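Local structure of purine catabolism protein pucG (Bacillus subtilis, 3ISL) at residues 339-342 against 343-347; 355-358 against 359-362. The protein catalyses the pyridoxal-phosphate-dependent transamination between (S)-ureidoglycine and glyoxylate, yielding oxalurate and glycine in purine catabolism. All blocks are in the same frame, centred on the assembly; numbering follows the deposited sequence.

Interaction 1 of 2, residues 339-342 against 343-347; sequences RDML and LAQFG
Leu343 N donates to Arg339 O at 3.2 Å and starts a ladder of i to i+4 bonds that marks 339-346 as helical. The CB of Leu343 rests 3.5 Å from Asp340 O, while the chain beyond it, with CG anti to the backbone N (chi1 -166°), leads away from 339-342. Ala344 N follows with a 2.8 Å bond to Asp340 O, and its methyl lies against the same carbonyl oxygen. Gln345 N reaches Met341 O at 2.9 Å. Here the side chains meet as well: Gln345 CG comes within 3.9 Å of Met341 CG, so methylene faces methylene and neither the sulfur nor the amide makes the touch. Phe346 N bonds to Leu342 O at 3.0 Å, but the N-H...O angle falls to 135° and the donor stands 40° above the carbonyl plane, consistent with the wider, pi-type turn at 343-346. The edge of the Phe346 ring is turned to Leu342 O, and its CD2 lies 4.3 Å from Leu342 CD2. Gly347 then leaves the helix with positive phi, a conformation that favours glycine. Outward, Met341 and Phe346 pack on helix 373-389, Leu342 on Ile350 just beyond strand 348-349, and Leu343 on Pro40 of the second subunit.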
loop_
_atom_site.group_PDB
_atom_site.type_symbol
_atom_site.label_atom_id
_atom_site.label_comp_id
_atom_site.label_asym_id
_atom_site.label_seq_id
_atom_site.Cartn_x
_atom_site.Cartn_y
_atom_site.Cartn_z
ATOM N N ARG A 339 8.185 -29.256 3.504
ATOM C CA ARG A 339 7.788 -28.009 2.856
ATOM C C ARG A 339 8.912 -27.434 1.970
ATOM O O ARG A 339 8.659 -26.966 0.818
ATOM C CB ARG A 339 7.266 -27.000 3.886
ATOM C CG ARG A 339 7.131 -25.582 3.344
ATOM C CD ARG A 339 6.592 -24.608 4.413
ATOM N NE ARG A 339 7.739 -23.973 5.053
ATOM C CZ ARG A 339 8.389 -22.937 4.528
ATOM N NH1 ARG A 339 7.953 -22.391 3.384
ATOM N NH2 ARG A 339 9.468 -22.447 5.154
ATOM N N ASP A 340 10.125 -27.429 2.516
ATOM C CA ASP A 340 11.308 -26.958 1.791
ATOM C C ASP A 340 11.548 -27.789 0.509
ATOM O O ASP A 340 11.867 -27.220 -0.529
ATOM C CB ASP A 340 12.589 -27.013 2.702
ATOM C CG ASP A 340 12.539 -25.985 3.864
ATOM O OD1 ASP A 340 13.391 -26.090 4.789
ATOM O OD2 ASP A 340 11.654 -25.065 3.838
ATOM N N MET A 341 11.413 -29.113 0.594
ATOM C CA MET A 341 11.650 -29.994 -0.568
ATOM C C MET A 341 10.594 -29.834 -1.680
ATOM O O MET A 341 10.910 -29.867 -2.887
ATOM C CB MET A 341 11.796 -31.481 -0.154
ATOM C CG MET A 341 12.223 -32.379 -1.331
ATOM S SD MET A 341 12.245 -34.154 -0.894
ATOM C CE MET A 341 13.753 -34.182 0.101
ATOM N N LEU A 342 9.327 -29.739 -1.288
ATOM C CA LEU A 342 8.259 -29.487 -2.231
ATOM C C LEU A 342 8.582 -28.235 -3.047
ATOM O O LEU A 342 8.422 -28.222 -4.265
ATOM C CB LEU A 342 6.939 -29.242 -1.486
ATOM C CG LEU A 342 5.877 -30.294 -1.390
ATOM C CD1 LEU A 342 4.493 -29.544 -1.105
ATOM C CD2 LEU A 342 5.798 -30.994 -2.732
ATOM N N LEU A 343 9.012 -27.191 -2.334
ATOM C CA LEU A 343 9.393 -25.907 -2.926
ATOM C C LEU A 343 10.613 -26.040 -3.814
ATOM O O LEU A 343 10.587 -25.632 -4.961
ATOM C CB LEU A 343 9.619 -24.821 -1.846
ATOM C CG LEU A 343 9.678 -23.386 -2.462
ATOM C CD1 LEU A 343 8.464 -23.065 -3.370
ATOM C CD2 LEU A 343 9.838 -22.270 -1.364
ATOM N N ALA A 344 11.679 -26.621 -3.292
ATOM C CA ALA A 344 12.989 -26.633 -3.968
ATOM C C ALA A 344 12.910 -27.532 -5.204
ATOM O O ALA A 344 13.512 -27.239 -6.229
ATOM C CB ALA A 344 14.135 -27.148 -2.976
ATOM N N GLN A 345 12.121 -28.589 -5.156
ATOM C CA GLN A 345 12.139 -29.501 -6.312
ATOM C C GLN A 345 10.977 -29.312 -7.275
ATOM O O GLN A 345 11.162 -29.347 -8.501
ATOM C CB GLN A 345 12.209 -30.945 -5.863
ATOM C CG GLN A 345 13.277 -31.104 -4.810
ATOM C CD GLN A 345 14.698 -31.115 -5.337
ATOM O OE1 GLN A 345 15.615 -30.665 -4.650
ATOM N NE2 GLN A 345 14.909 -31.679 -6.514
ATOM N N PHE A 346 9.775 -29.188 -6.724
ATOM C CA PHE A 346 8.582 -29.000 -7.547
ATOM C C PHE A 346 8.160 -27.570 -7.732
ATOM O O PHE A 346 7.284 -27.302 -8.537
ATOM C CB PHE A 346 7.433 -29.810 -6.992
ATOM C CG PHE A 346 7.709 -31.300 -6.906
ATOM C CD1 PHE A 346 7.057 -32.185 -7.780
ATOM C CD2 PHE A 346 8.539 -31.837 -5.910
ATOM C CE1 PHE A 346 7.283 -33.565 -7.732
ATOM C CE2 PHE A 346 8.741 -33.226 -5.856
ATOM C CZ PHE A 346 8.090 -34.089 -6.770
ATOM N N GLY A 347 8.770 -26.624 -7.024
ATOM C CA GLY A 347 8.297 -25.247 -7.121
ATOM C C GLY A 347 6.907 -25.123 -6.495
ATOM O O GLY A 347 6.198 -24.147 -6.745
#

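Interaction 2 of 2, residues 355-358 against 359-362; sequences GPLA and GKIW
Leu357 O accepts a 2.9 Å hydrogen bond from Lys360 N, closing a four-residue turn. Ala358 and Gly359 take the backbone conformations of a type II beta turn; the positive phi of Gly359 (79°) favours glycine, and a side chain there would run into Ala358 O. It overlaps a type I turn, Gly355 to Ala358, the two sharing Leu357 and Ala358, so the chain bends twice before the strand begins at Ile361. Leu357 carries the side-chain contact with both branches: CD2 lies 3.6 Å from Lys360 CE, and CD1 lies 3.7 Å from Ile361 CD1. Ile361 reaches back because its CG1 stands between the backbone N and the carbonyl carbon, which brings that atom to 4.0 Å from Leu357 CB. Lys360 folds over the turn, its CD 3.5 Å from Pro356 O. Cutting Ile361 back to an alanine would probably leave Leu357 CD1 without its methyl partner and open a gap toward Cys326 and Phe314, on which the isoleucine also packs. Chemically, the join between 355-358 and 359-362 rests on one backbone bond and on apolar carbons, with Lys360 contributing its methylenes and not its charge to the packing on Leu357.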
loop_
_atom_site.group_PDB
_atom_site.type_symbol
_atom_site.label_atom_id
_atom_site.label_comp_id
_atom_site.label_asym_id
_atom_site.label_seq_id
_atom_site.Cartn_x
_atom_site.Cartn_y
_atom_site.Cartn_z
ATOM N N GLY A 355 3.890 -20.718 15.926
ATOM C CA GLY A 355 3.035 -20.580 17.131
ATOM C C GLY A 355 2.487 -21.943 17.524
ATOM O O GLY A 355 3.094 -22.951 17.199
ATOM N N PRO A 356 1.314 -21.985 18.180
ATOM C CA PRO A 356 0.782 -23.202 18.828
ATOM C C PRO A 356 0.632 -24.444 17.920
ATOM O O PRO A 356 0.784 -25.592 18.396
ATOM C CB PRO A 356 -0.589 -22.759 19.381
ATOM C CG PRO A 356 -0.570 -21.263 19.370
ATOM C CD PRO A 356 0.398 -20.841 18.295
ATOM N N LEU A 357 0.332 -24.217 16.645
ATOM C CA LEU A 357 0.206 -25.307 15.682
ATOM C C LEU A 357 1.535 -25.620 14.965
ATOM O O LEU A 357 1.581 -26.492 14.082
ATOM C CB LEU A 357 -0.960 -25.026 14.695
ATOM C CG LEU A 357 -2.305 -24.768 15.413
ATOM C CD1 LEU A 357 -3.453 -24.699 14.441
ATOM C CD2 LEU A 357 -2.586 -25.848 16.467
ATOM N N ALA A 358 2.618 -24.945 15.382
ATOM C CA ALA A 358 3.932 -25.160 14.768
ATOM C C ALA A 358 4.267 -26.643 14.884
ATOM O O ALA A 358 4.137 -27.227 15.965
ATOM C CB ALA A 358 5.022 -24.295 15.453
ATOM N N GLY A 359 4.604 -27.239 13.748
ATOM C CA GLY A 359 4.989 -28.644 13.661
ATOM C C GLY A 359 3.828 -29.627 13.670
ATOM O O GLY A 359 4.040 -30.839 13.590
ATOM N N LYS A 360 2.599 -29.148 13.805
ATOM C CA LYS A 360 1.448 -30.068 13.838
ATOM C C LYS A 360 0.795 -30.222 12.481
ATOM O O LYS A 360 0.251 -31.263 12.180
ATOM C CB LYS A 360 0.385 -29.599 14.849
ATOM C CG LYS A 360 0.825 -29.774 16.320
ATOM C CD LYS A 360 0.026 -28.862 17.254
ATOM C CE LYS A 360 -1.491 -29.195 17.211
ATOM N NZ LYS A 360 -2.005 -30.038 18.344
ATOM N N ILE A 361 0.797 -29.150 11.685
ATOM C CA ILE A 361 -0.008 -29.137 10.468
ATOM C C ILE A 361 0.688 -28.459 9.327
ATOM O O ILE A 361 1.471 -27.522 9.523
ATOM C CB ILE A 361 -1.420 -28.424 10.642
ATOM C CG1 ILE A 361 -1.312 -27.043 11.312
ATOM C CG2 ILE A 361 -2.421 -29.315 11.324
ATOM C CD1 ILE A 361 -2.582 -26.111 11.091
ATOM N N TRP A 362 0.392 -28.919 8.123
ATOM C CA TRP A 362 0.610 -28.044 6.944
ATOM C C TRP A 362 -0.716 -27.478 6.607
ATOM O O TRP A 362 -1.706 -28.118 6.881
ATOM C CB TRP A 362 1.105 -28.785 5.712
ATOM C CG TRP A 362 2.392 -29.533 5.877
ATOM C CD1 TRP A 362 3.689 -29.017 5.902
ATOM C CD2 TRP A 362 2.523 -30.962 5.952
ATOM N NE1 TRP A 362 4.615 -30.077 6.010
ATOM C CE2 TRP A 362 3.922 -31.267 6.045
ATOM C CE3 TRP A 362 1.592 -32.015 5.978
ATOM C CZ2 TRP A 362 4.407 -32.612 6.172
ATOM C CZ3 TRP A 362 2.065 -33.350 6.097
ATOM C CH2 TRP A 362 3.468 -33.628 6.217
#

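How the interactions relate
From the N terminus the chain meets interaction 1 first, at the C-terminal end of helix 335-346, then passes through strand 348-349 and a loop into interaction 2, which leads into strand 361-365. The two are in series; they neither nest nor cross. Interaction 1 closes helical turns within one helix, interaction 2 a tight turn before the strand. Their centres lie 19 Å apart and their nearest atoms about 4 Å, without touching. A side-chain bond ties strand to helix: Trp362 NE1 hydrogen-bonds to Gly335 O, at the start of the helix. Since strand 361-365 pairs antiparallel with 324-328, this bond joins helix 335-346 to that two-stranded sheet.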